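Local structure of endonuclease V (Bacillus subtilis, 3GA2) at residues A[31-36]-A[198-203]; A[72-77]-A[105-110]; A[186-191]-A[213-218]. The protein probably acts as a magnesium-dependent endonuclease in DNA repair, cleaving the second phosphodiester bond 3' to a deoxyinosine and leaving the lesion in the nicked strand. The protein carries 1 engineered substitution. All blocks are in the same frame, centred on the assembly; numbering follows the deposited sequence.

Contact 1. Residues A[31-36]-A[198-203]; sequences SPTIHP and LDSSYQ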
loop_
_atom_site.group_PDB
_atom_site.type_symbol
_atom_site.label_atom_id
_atom_site.label_comp_id
_atom_site.label_asym_id
_atom_site.label_seq_id
_atom_site.Cartn_x
_atom_site.Cartn_y
_atom_site.Cartn_z
ATOM N N SER A 31 -13.027 -11.844 0.255
ATOM C CA SER A 31 -13.521 -13.023 -0.450
ATOM C C SER A 31 -13.199 -13.060 -1.944
ATOM O O SER A 31 -13.023 -14.134 -2.520
ATOM C CB SER A 31 -15.032 -13.131 -0.281
ATOM O OG SER A 31 -15.680 -12.086 -0.983
ATOM N N PRO A 32 -13.125 -11.891 -2.595
ATOM C CA PRO A 32 -12.826 -11.874 -4.029
ATOM C C PRO A 32 -11.562 -12.637 -4.448
ATOM O O PRO A 32 -10.499 -12.497 -3.842
ATOM C CB PRO A 32 -12.747 -10.383 -4.334
ATOM C CG PRO A 32 -13.755 -9.804 -3.375
ATOM C CD PRO A 32 -13.410 -10.530 -2.105
ATOM N N THR A 33 -11.698 -13.455 -5.486
ATOM C CA THR A 33 -10.581 -14.219 -6.018
ATOM C C THR A 33 -10.241 -13.555 -7.345
ATOM O O THR A 33 -11.119 -13.338 -8.176
ATOM C CB THR A 33 -10.960 -15.707 -6.254
ATOM O OG1 THR A 33 -11.163 -16.355 -4.996
ATOM C CG2 THR A 33 -9.853 -16.433 -7.000
ATOM N N ILE A 34 -8.975 -13.212 -7.541
ATOM C CA ILE A 34 -8.584 -12.550 -8.775
ATOM C C ILE A 34 -7.289 -13.120 -9.319
ATOM O O ILE A 34 -6.226 -12.979 -8.712
ATOM C CB ILE A 34 -8.473 -11.013 -8.554
ATOM C CG1 ILE A 34 -8.043 -10.310 -9.840
ATOM C CG2 ILE A 34 -7.505 -10.722 -7.434
ATOM C CD1 ILE A 34 -6.562 -10.368 -10.127
ATOM N N HIS A 35 -7.394 -13.782 -10.467
ATOM C CA HIS A 35 -6.239 -14.388 -11.110
ATOM C C HIS A 35 -5.362 -13.342 -11.764
ATOM O O HIS A 35 -5.851 -12.371 -12.345
ATOM C CB HIS A 35 -6.673 -15.392 -12.182
ATOM C CG HIS A 35 -7.354 -16.604 -11.635
ATOM N ND1 HIS A 35 -8.668 -16.595 -11.219
ATOM C CD2 HIS A 35 -6.902 -17.862 -11.425
ATOM C CE1 HIS A 35 -8.996 -17.795 -10.778
ATOM N NE2 HIS A 35 -7.942 -18.584 -10.891
ATOM N N PRO A 36 -4.044 -13.538 -11.682
ATOM C CA PRO A 36 -3.062 -12.627 -12.261
ATOM C C PRO A 36 -3.278 -12.384 -13.753
ATOM O O PRO A 36 -3.190 -11.253 -14.219
ATOM C CB PRO A 36 -1.742 -13.328 -11.972
ATOM C CG PRO A 36 -2.015 -14.013 -10.674
ATOM C CD PRO A 36 -3.382 -14.599 -10.904
ATOM N N LEU A 198 -6.044 -13.610 0.199
ATOM C CA LEU A 198 -4.603 -13.728 0.375
ATOM C C LEU A 198 -3.928 -14.462 -0.775
ATOM O O LEU A 198 -2.841 -14.089 -1.210
ATOM C CB LEU A 198 -4.287 -14.438 1.694
ATOM C CG LEU A 198 -2.798 -14.456 2.054
ATOM C CD1 LEU A 198 -2.229 -13.044 1.930
ATOM C CD2 LEU A 198 -2.609 -14.987 3.481
ATOM N N ASP A 199 -4.580 -15.508 -1.266
ATOM C CA ASP A 199 -4.038 -16.289 -2.361
ATOM C C ASP A 199 -3.786 -15.426 -3.585
ATOM O O ASP A 199 -2.724 -15.498 -4.199
ATOM C CB ASP A 199 -4.999 -17.408 -2.735
ATOM C CG ASP A 199 -4.298 -18.567 -3.373
ATOM O OD1 ASP A 199 -3.575 -19.281 -2.644
ATOM O OD2 ASP A 199 -4.456 -18.771 -4.594
ATOM N N SER A 200 -4.773 -14.611 -3.944
ATOM C CA SER A 200 -4.644 -13.750 -5.108
ATOM C C SER A 200 -3.610 -12.665 -4.847
ATOM O O SER A 200 -2.847 -12.313 -5.737
ATOM C CB SER A 200 -5.993 -13.119 -5.457
ATOM O OG SER A 200 -6.983 -14.120 -5.684
ATOM N N SER A 201 -3.588 -12.129 -3.630
ATOM C CA SER A 201 -2.621 -11.094 -3.296
ATOM C C SER A 201 -1.227 -11.655 -3.500
ATOM O O SER A 201 -0.338 -10.982 -4.019
ATOM C CB SER A 201 -2.789 -10.651 -1.843
ATOM O OG SER A 201 -4.008 -9.962 -1.666
ATOM N N TYR A 202 -1.052 -12.900 -3.076
ATOM C CA TYR A 202 0.220 -13.595 -3.202
ATOM C C TYR A 202 0.590 -13.867 -4.658
ATOM O O TYR A 202 1.725 -13.631 -5.066
ATOM C CB TYR A 202 0.172 -14.914 -2.424
ATOM C CG TYR A 202 1.336 -15.836 -2.709
ATOM C CD1 TYR A 202 1.221 -16.858 -3.652
ATOM C CD2 TYR A 202 2.554 -15.679 -2.052
ATOM C CE1 TYR A 202 2.287 -17.705 -3.935
ATOM C CE2 TYR A 202 3.633 -16.522 -2.328
ATOM C CZ TYR A 202 3.492 -17.532 -3.268
ATOM O OH TYR A 202 4.546 -18.383 -3.531
ATOM N N GLN A 203 -0.367 -14.360 -5.435
ATOM C CA GLN A 203 -0.121 -14.673 -6.843
ATOM C C GLN A 203 0.189 -13.440 -7.675
ATOM O O GLN A 203 1.075 -13.467 -8.532
ATOM C CB GLN A 203 -1.325 -15.391 -7.453
ATOM C CG GLN A 203 -1.579 -16.795 -6.926
ATOM C CD GLN A 203 -0.368 -17.703 -7.049
ATOM O OE1 GLN A 203 0.353 -17.670 -8.047
ATOM N NE2 GLN A 203 -0.149 -18.535 -6.035
#
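The hydroxyl oxygen of Ser200 accepts the backbone N-H of Ile34 in an almost straight bond, OG to N 2.9 Å with 168° at the hydrogen. It is the one hydrogen bond between the two segments, and it ties the loop between helix 14-25 and strand 41-52 to the first turns of helix 198-207, on the outside of the RNase H-like domain. The torsion of Ser200 sets OG beside its own backbone N (chi1 -57°), on the side of the helix that the loop passes. Contact with the serine continues through carbon: CG2 of Ile34 lies 3.5 Å from CB of Ser200, tighter than usual, and the same CB is 3.3 Å from the carbonyl O of Ile34. The isoleucine side chain as a whole also touches Ile39, Ile196 and Ile204. At Thr33 the methyl CG2 comes within 3.9 Å of Ser200 OG, whereas the hydroxyl OG1 bonds to Asp197, whose carboxylate also takes the backbone N-H of Ser200. An alanine in place of Ser200 would keep the packing of CB but would probably leave the amide of Ile34 without its acceptor, so the loop would be held less firmly against the helix. One turn further along, Pro36 meets Gln203, their side chains crossing obliquely. The glutamine bends at chi2 (-55°) and carries its amide away from the loop, leaving CB to meet the proline ring at CG, 3.6 Å away.

Contact 2. Residues A[72-77]-A[105-110]; sequences VIEKVH and KLETEP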
loop_
_atom_site.group_PDB
_atom_site.type_symbol
_atom_site.label_atom_id
_atom_site.label_comp_id
_atom_site.label_asym_id
_atom_site.label_seq_id
_atom_site.Cartn_x
_atom_site.Cartn_y
_atom_site.Cartn_z
ATOM N N VAL A 72 5.184 0.547 -18.341
ATOM C CA VAL A 72 4.547 1.697 -17.713
ATOM C C VAL A 72 3.647 2.398 -18.722
ATOM O O VAL A 72 4.085 2.756 -19.815
ATOM C CB VAL A 72 5.608 2.688 -17.197
ATOM C CG1 VAL A 72 4.941 3.897 -16.578
ATOM C CG2 VAL A 72 6.506 1.994 -16.192
ATOM N N ILE A 73 2.383 2.587 -18.360
ATOM C CA ILE A 73 1.451 3.246 -19.260
ATOM C C ILE A 73 1.011 4.603 -18.752
ATOM O O ILE A 73 0.504 5.420 -19.517
ATOM C CB ILE A 73 0.202 2.374 -19.514
ATOM C CG1 ILE A 73 -0.506 2.066 -18.195
ATOM C CG2 ILE A 73 0.614 1.102 -20.224
ATOM C CD1 ILE A 73 -1.721 1.173 -18.347
ATOM N N GLU A 74 1.198 4.851 -17.464
ATOM C CA GLU A 74 0.809 6.133 -16.895
ATOM C C GLU A 74 1.506 6.416 -15.565
ATOM O O GLU A 74 1.766 5.509 -14.772
ATOM C CB GLU A 74 -0.719 6.187 -16.711
ATOM C CG GLU A 74 -1.220 7.460 -16.024
ATOM C CD GLU A 74 -2.736 7.585 -16.020
ATOM O OE1 GLU A 74 -3.431 6.591 -15.717
ATOM O OE2 GLU A 74 -3.239 8.691 -16.304
ATOM N N LYS A 75 1.816 7.686 -15.338
ATOM C CA LYS A 75 2.455 8.105 -14.100
ATOM C C LYS A 75 1.843 9.425 -13.651
ATOM O O LYS A 75 1.673 10.346 -14.451
ATOM C CB LYS A 75 3.969 8.271 -14.289
ATOM C CG LYS A 75 4.690 6.979 -14.628
ATOM C CD LYS A 75 6.183 7.065 -14.358
ATOM C CE LYS A 75 6.869 8.077 -15.251
ATOM N NZ LYS A 75 8.333 8.123 -14.991
ATOM N N VAL A 76 1.480 9.499 -12.378
ATOM C CA VAL A 76 0.899 10.715 -11.817
ATOM C C VAL A 76 1.455 10.902 -10.427
ATOM O O VAL A 76 2.024 9.979 -9.848
ATOM C CB VAL A 76 -0.646 10.632 -11.697
ATOM C CG1 VAL A 76 -1.279 10.546 -13.072
ATOM C CG2 VAL A 76 -1.041 9.431 -10.838
ATOM N N HIS A 77 1.299 12.099 -9.884
ATOM C CA HIS A 77 1.783 12.341 -8.544
ATOM C C HIS A 77 1.012 13.478 -7.908
ATOM O O HIS A 77 0.375 14.282 -8.589
ATOM C CB HIS A 77 3.284 12.651 -8.553
ATOM C CG HIS A 77 3.623 13.986 -9.130
ATOM N ND1 HIS A 77 3.485 15.160 -8.421
ATOM C CD2 HIS A 77 4.062 14.339 -10.360
ATOM C CE1 HIS A 77 3.822 16.179 -9.190
ATOM N NE2 HIS A 77 4.175 15.707 -10.375
ATOM N N LYS A 105 -6.096 11.997 -10.643
ATOM C CA LYS A 105 -5.423 12.455 -11.849
ATOM C C LYS A 105 -5.288 11.344 -12.887
ATOM O O LYS A 105 -5.001 11.612 -14.051
ATOM C CB LYS A 105 -4.041 13.003 -11.491
ATOM C CG LYS A 105 -4.069 14.205 -10.552
ATOM C CD LYS A 105 -2.659 14.666 -10.233
ATOM C CE LYS A 105 -2.653 15.948 -9.421
ATOM N NZ LYS A 105 -1.267 16.491 -9.304
ATOM N N LEU A 106 -5.505 10.100 -12.466
ATOM C CA LEU A 106 -5.397 8.949 -13.359
ATOM C C LEU A 106 -6.374 8.929 -14.536
ATOM O O LEU A 106 -7.585 9.078 -14.357
ATOM C CB LEU A 106 -5.582 7.653 -12.565
ATOM C CG LEU A 106 -4.508 7.289 -11.536
ATOM C CD1 LEU A 106 -4.928 6.036 -10.779
ATOM C CD2 LEU A 106 -3.177 7.062 -12.244
ATOM N N GLU A 107 -5.845 8.732 -15.740
ATOM C CA GLU A 107 -6.692 8.647 -16.920
ATOM C C GLU A 107 -7.086 7.180 -17.069
ATOM O O GLU A 107 -8.152 6.859 -17.597
ATOM C CB GLU A 107 -5.958 9.123 -18.182
ATOM C CG GLU A 107 -5.656 10.619 -18.217
ATOM C CD GLU A 107 -5.209 11.095 -19.590
ATOM O OE1 GLU A 107 -4.360 10.428 -20.209
ATOM O OE2 GLU A 107 -5.701 12.143 -20.051
ATOM N N THR A 108 -6.220 6.288 -16.597
ATOM C CA THR A 108 -6.504 4.859 -16.671
ATOM C C THR A 108 -7.311 4.439 -15.447
ATOM O O THR A 108 -7.551 5.239 -14.544
ATOM C CB THR A 108 -5.220 4.019 -16.714
ATOM O OG1 THR A 108 -4.492 4.188 -15.493
ATOM C CG2 THR A 108 -4.351 4.443 -17.890
ATOM N N GLU A 109 -7.738 3.185 -15.426
ATOM C CA GLU A 109 -8.511 2.660 -14.310
ATOM C C GLU A 109 -7.841 1.359 -13.887
ATOM O O GLU A 109 -8.227 0.282 -14.331
ATOM C CB GLU A 109 -9.962 2.396 -14.742
ATOM C CG GLU A 109 -10.910 2.060 -13.588
ATOM C CD GLU A 109 -12.345 1.802 -14.050
ATOM O OE1 GLU A 109 -12.876 2.618 -14.834
ATOM O OE2 GLU A 109 -12.945 0.795 -13.616
ATOM N N PRO A 110 -6.817 1.445 -13.026
ATOM C CA PRO A 110 -6.124 0.232 -12.584
ATOM C C PRO A 110 -7.069 -0.787 -11.969
ATOM O O PRO A 110 -7.976 -0.422 -11.218
ATOM C CB PRO A 110 -5.109 0.761 -11.573
ATOM C CG PRO A 110 -4.811 2.151 -12.092
ATOM C CD PRO A 110 -6.198 2.649 -12.446
#
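The carboxylate of Glu74 takes three donors from the loop at Glu107 and Thr108. OE2 receives the backbone N-H of Glu107 through its syn lone pair, 2.7 Å from the N and nearly straight at 167°. OE1 has two donors of its own: Thr108 OG1, at 2.6 Å and nearly in line with the C-O bond, and Thr108 N, at 2.9 Å on the syn side and 21° out of the carboxylate plane. The side chains of Glu74 and Thr108 run past each other in opposite directions. The side chain of Glu107 crosses that of Glu74 at about a right angle; its OE1 stands 4.4 Å from OE2 of Glu74, a like-charge approach that the three donors probably offset. At the other end, extended Lys105 gives NZ to the carbonyl O of His77 at 2.8 Å, almost head-on to that oxygen. Apolar packing fills the middle, where CG2 of Val76 presses on CD2 of Leu106 at 3.5 Å. The loop leading from helix 96-105 to strand 113-116 is thereby fastened to strand 72-81, outermost on its side of the RNase H-like sheet, where Ile73 and Glu74 together face Val64 as a classic beta bulge.

Contact 3. Residues A[186-191]-A[213-218]; sequences KPIFLS and SRLPIP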
loop_
_atom_site.group_PDB
_atom_site.type_symbol
_atom_site.label_atom_id
_atom_site.label_comp_id
_atom_site.label_asym_id
_atom_site.label_seq_id
_atom_site.Cartn_x
_atom_site.Cartn_y
_atom_site.Cartn_z
ATOM N N LYS A 186 16.271 -9.724 2.468
ATOM C CA LYS A 186 15.178 -9.507 3.414
ATOM C C LYS A 186 13.815 -9.697 2.766
ATOM O O LYS A 186 13.540 -9.161 1.697
ATOM C CB LYS A 186 15.257 -8.101 4.013
ATOM C CG LYS A 186 14.238 -7.833 5.119
ATOM C CD LYS A 186 14.417 -6.430 5.677
ATOM C CE LYS A 186 13.477 -6.140 6.833
ATOM N NZ LYS A 186 13.654 -4.741 7.324
ATOM N N PRO A 187 12.934 -10.464 3.413
ATOM C CA PRO A 187 11.609 -10.680 2.835
ATOM C C PRO A 187 10.714 -9.458 3.000
ATOM O O PRO A 187 11.061 -8.510 3.707
ATOM C CB PRO A 187 11.095 -11.886 3.612
ATOM C CG PRO A 187 11.695 -11.676 4.965
ATOM C CD PRO A 187 13.109 -11.251 4.645
ATOM N N ILE A 188 9.578 -9.471 2.318
ATOM C CA ILE A 188 8.631 -8.378 2.441
ATOM C C ILE A 188 7.439 -8.936 3.205
ATOM O O ILE A 188 7.323 -10.148 3.395
ATOM C CB ILE A 188 8.158 -7.854 1.073
ATOM C CG1 ILE A 188 7.601 -9.005 0.233
ATOM C CG2 ILE A 188 9.306 -7.140 0.368
ATOM C CD1 ILE A 188 6.706 -8.548 -0.887
ATOM N N PHE A 189 6.557 -8.049 3.648
ATOM C CA PHE A 189 5.395 -8.474 4.397
ATOM C C PHE A 189 4.121 -8.157 3.656
ATOM O O PHE A 189 3.735 -7.009 3.494
ATOM C CB PHE A 189 5.451 -7.851 5.784
ATOM C CG PHE A 189 6.702 -8.202 6.506
ATOM C CD1 PHE A 189 7.814 -7.364 6.444
ATOM C CD2 PHE A 189 6.825 -9.439 7.127
ATOM C CE1 PHE A 189 9.033 -7.758 6.985
ATOM C CE2 PHE A 189 8.041 -9.844 7.671
ATOM C CZ PHE A 189 9.150 -9.002 7.596
ATOM N N LEU A 190 3.486 -9.230 3.206
ATOM C CA LEU A 190 2.283 -9.179 2.408
ATOM C C LEU A 190 0.989 -9.311 3.169
ATOM O O LEU A 190 0.856 -10.161 4.051
ATOM C CB LEU A 190 2.340 -10.295 1.366
ATOM C CG LEU A 190 1.107 -10.484 0.469
ATOM C CD1 LEU A 190 1.145 -9.448 -0.645
ATOM C CD2 LEU A 190 1.103 -11.895 -0.140
ATOM N N SER A 191 0.029 -8.472 2.809
ATOM C CA SER A 191 -1.289 -8.534 3.414
ATOM C C SER A 191 -2.294 -8.096 2.374
ATOM O O SER A 191 -1.976 -7.323 1.468
ATOM C CB SER A 191 -1.391 -7.628 4.649
ATOM O OG SER A 191 -1.271 -6.262 4.315
ATOM N N SER A 213 14.820 -6.631 -7.357
ATOM C CA SER A 213 14.388 -6.027 -6.103
ATOM C C SER A 213 13.386 -6.927 -5.400
ATOM O O SER A 213 12.799 -7.822 -6.011
ATOM C CB SER A 213 13.742 -4.666 -6.355
ATOM O OG SER A 213 14.676 -3.764 -6.921
ATOM N N ARG A 214 13.189 -6.692 -4.111
ATOM C CA ARG A 214 12.238 -7.497 -3.353
ATOM C C ARG A 214 10.838 -6.897 -3.449
ATOM O O ARG A 214 9.876 -7.469 -2.942
ATOM C CB ARG A 214 12.663 -7.583 -1.889
ATOM C CG ARG A 214 12.841 -6.242 -1.217
ATOM C CD ARG A 214 13.181 -6.421 0.252
ATOM N NE ARG A 214 13.347 -5.134 0.921
ATOM C CZ ARG A 214 12.941 -4.881 2.159
ATOM N NH1 ARG A 214 12.340 -5.828 2.873
ATOM N NH2 ARG A 214 13.134 -3.683 2.679
ATOM N N LEU A 215 10.729 -5.745 -4.099
ATOM C CA LEU A 215 9.438 -5.098 -4.257
ATOM C C LEU A 215 8.876 -5.373 -5.639
ATOM O O LEU A 215 9.600 -5.323 -6.630
ATOM C CB LEU A 215 9.559 -3.583 -4.086
ATOM C CG LEU A 215 10.143 -3.068 -2.775
ATOM C CD1 LEU A 215 10.184 -1.552 -2.839
ATOM C CD2 LEU A 215 9.306 -3.534 -1.590
ATOM N N PRO A 216 7.572 -5.669 -5.725
ATOM C CA PRO A 216 6.987 -5.932 -7.045
ATOM C C PRO A 216 7.202 -4.747 -7.981
ATOM O O PRO A 216 7.222 -3.600 -7.539
ATOM C CB PRO A 216 5.513 -6.207 -6.730
ATOM C CG PRO A 216 5.290 -5.522 -5.406
ATOM C CD PRO A 216 6.567 -5.778 -4.656
ATOM N N ILE A 217 7.371 -5.031 -9.270
ATOM C CA ILE A 217 7.629 -3.997 -10.272
ATOM C C ILE A 217 6.906 -2.664 -10.071
ATOM O O ILE A 217 7.547 -1.625 -9.989
ATOM C CB ILE A 217 7.336 -4.515 -11.699
ATOM C CG1 ILE A 217 8.274 -5.679 -12.027
ATOM C CG2 ILE A 217 7.550 -3.410 -12.716
ATOM C CD1 ILE A 217 7.909 -6.409 -13.306
ATOM N N PRO A 218 5.564 -2.676 -9.991
ATOM C CA PRO A 218 4.802 -1.433 -9.803
ATOM C C PRO A 218 5.240 -0.618 -8.585
ATOM O O PRO A 218 5.406 0.599 -8.672
ATOM C CB PRO A 218 3.365 -1.927 -9.660
ATOM C CG PRO A 218 3.356 -3.168 -10.475
ATOM C CD PRO A 218 4.654 -3.829 -10.081
#
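Mainly van der Waals packing, with one weak hydrogen bond, joins the start of strand 188-194 to the loop that leads into helix 217-235. The strand runs between 140-144 and 173-179 in the central sheet of this RNase H-like fold. Arg214 carries most of the contact. Its CG sits between the backbone N and the carbonyl carbon (chi1 56°), and from there the chain extends to NE; the guanidinium beyond lies beside Lys186 and Pro187. Along the way CD lies close to the carbonyl O of Lys186, at 3.1 Å. NH1 reaches the carbonyl O of Pro187, also at 3.1 Å, but the angle at the hydrogen is only 122° and the bond is weak. This oxygen lies at the edge of the guanidinium, near its plane. NH1 has a second acceptor in the carbonyl O of Lys145, to which NZ of Lys186 also gives a weak bond. The two cationic side chains cross each other, CD of Lys186 being 3.5 Å from NH1 of Arg214, while the two charged nitrogens, NZ and NH1, stay 4.8 Å apart. Nearer the arginine backbone, Ile188 runs past Arg214 in the opposite direction; its CG2 lies 3.9 Å from CD of the arginine and 3.4 Å from the arginine carbonyl O. That O is hydrogen-bonded to Thr181 OG1. Pro216 holds the N-cap position of helix 217-235. Just before it, Leu215 adds a looser apolar touch, its CD2 lying 4.1 Å from CG2 of Ile188.

Overall arrangement
Contacts 1 and 3 adjoin: helix 198-207 is the next element after strand 188-194, and Leu190 packs its CD2 3.6 Å from CA of Tyr202 and 4.1 Å from CD1 of Leu198. Their segments alternate along the chain, and their centres lie 16 Å apart. Contact 2 touches neither; its centre is 22 Å from that of contact 1 and 21 Å from that of contact 3, although it reaches the same sheet as contact 3. Of the three, contact 3 comes closest to the predicted magnesium site, the side chain of Leu215 being about 5 Å from that of Asp116 and about 6 Å from that of Asp46. In contact 2 the side chain of His77 is about 10 Å from that of Asp46, whereas contact 1 lies away from the site.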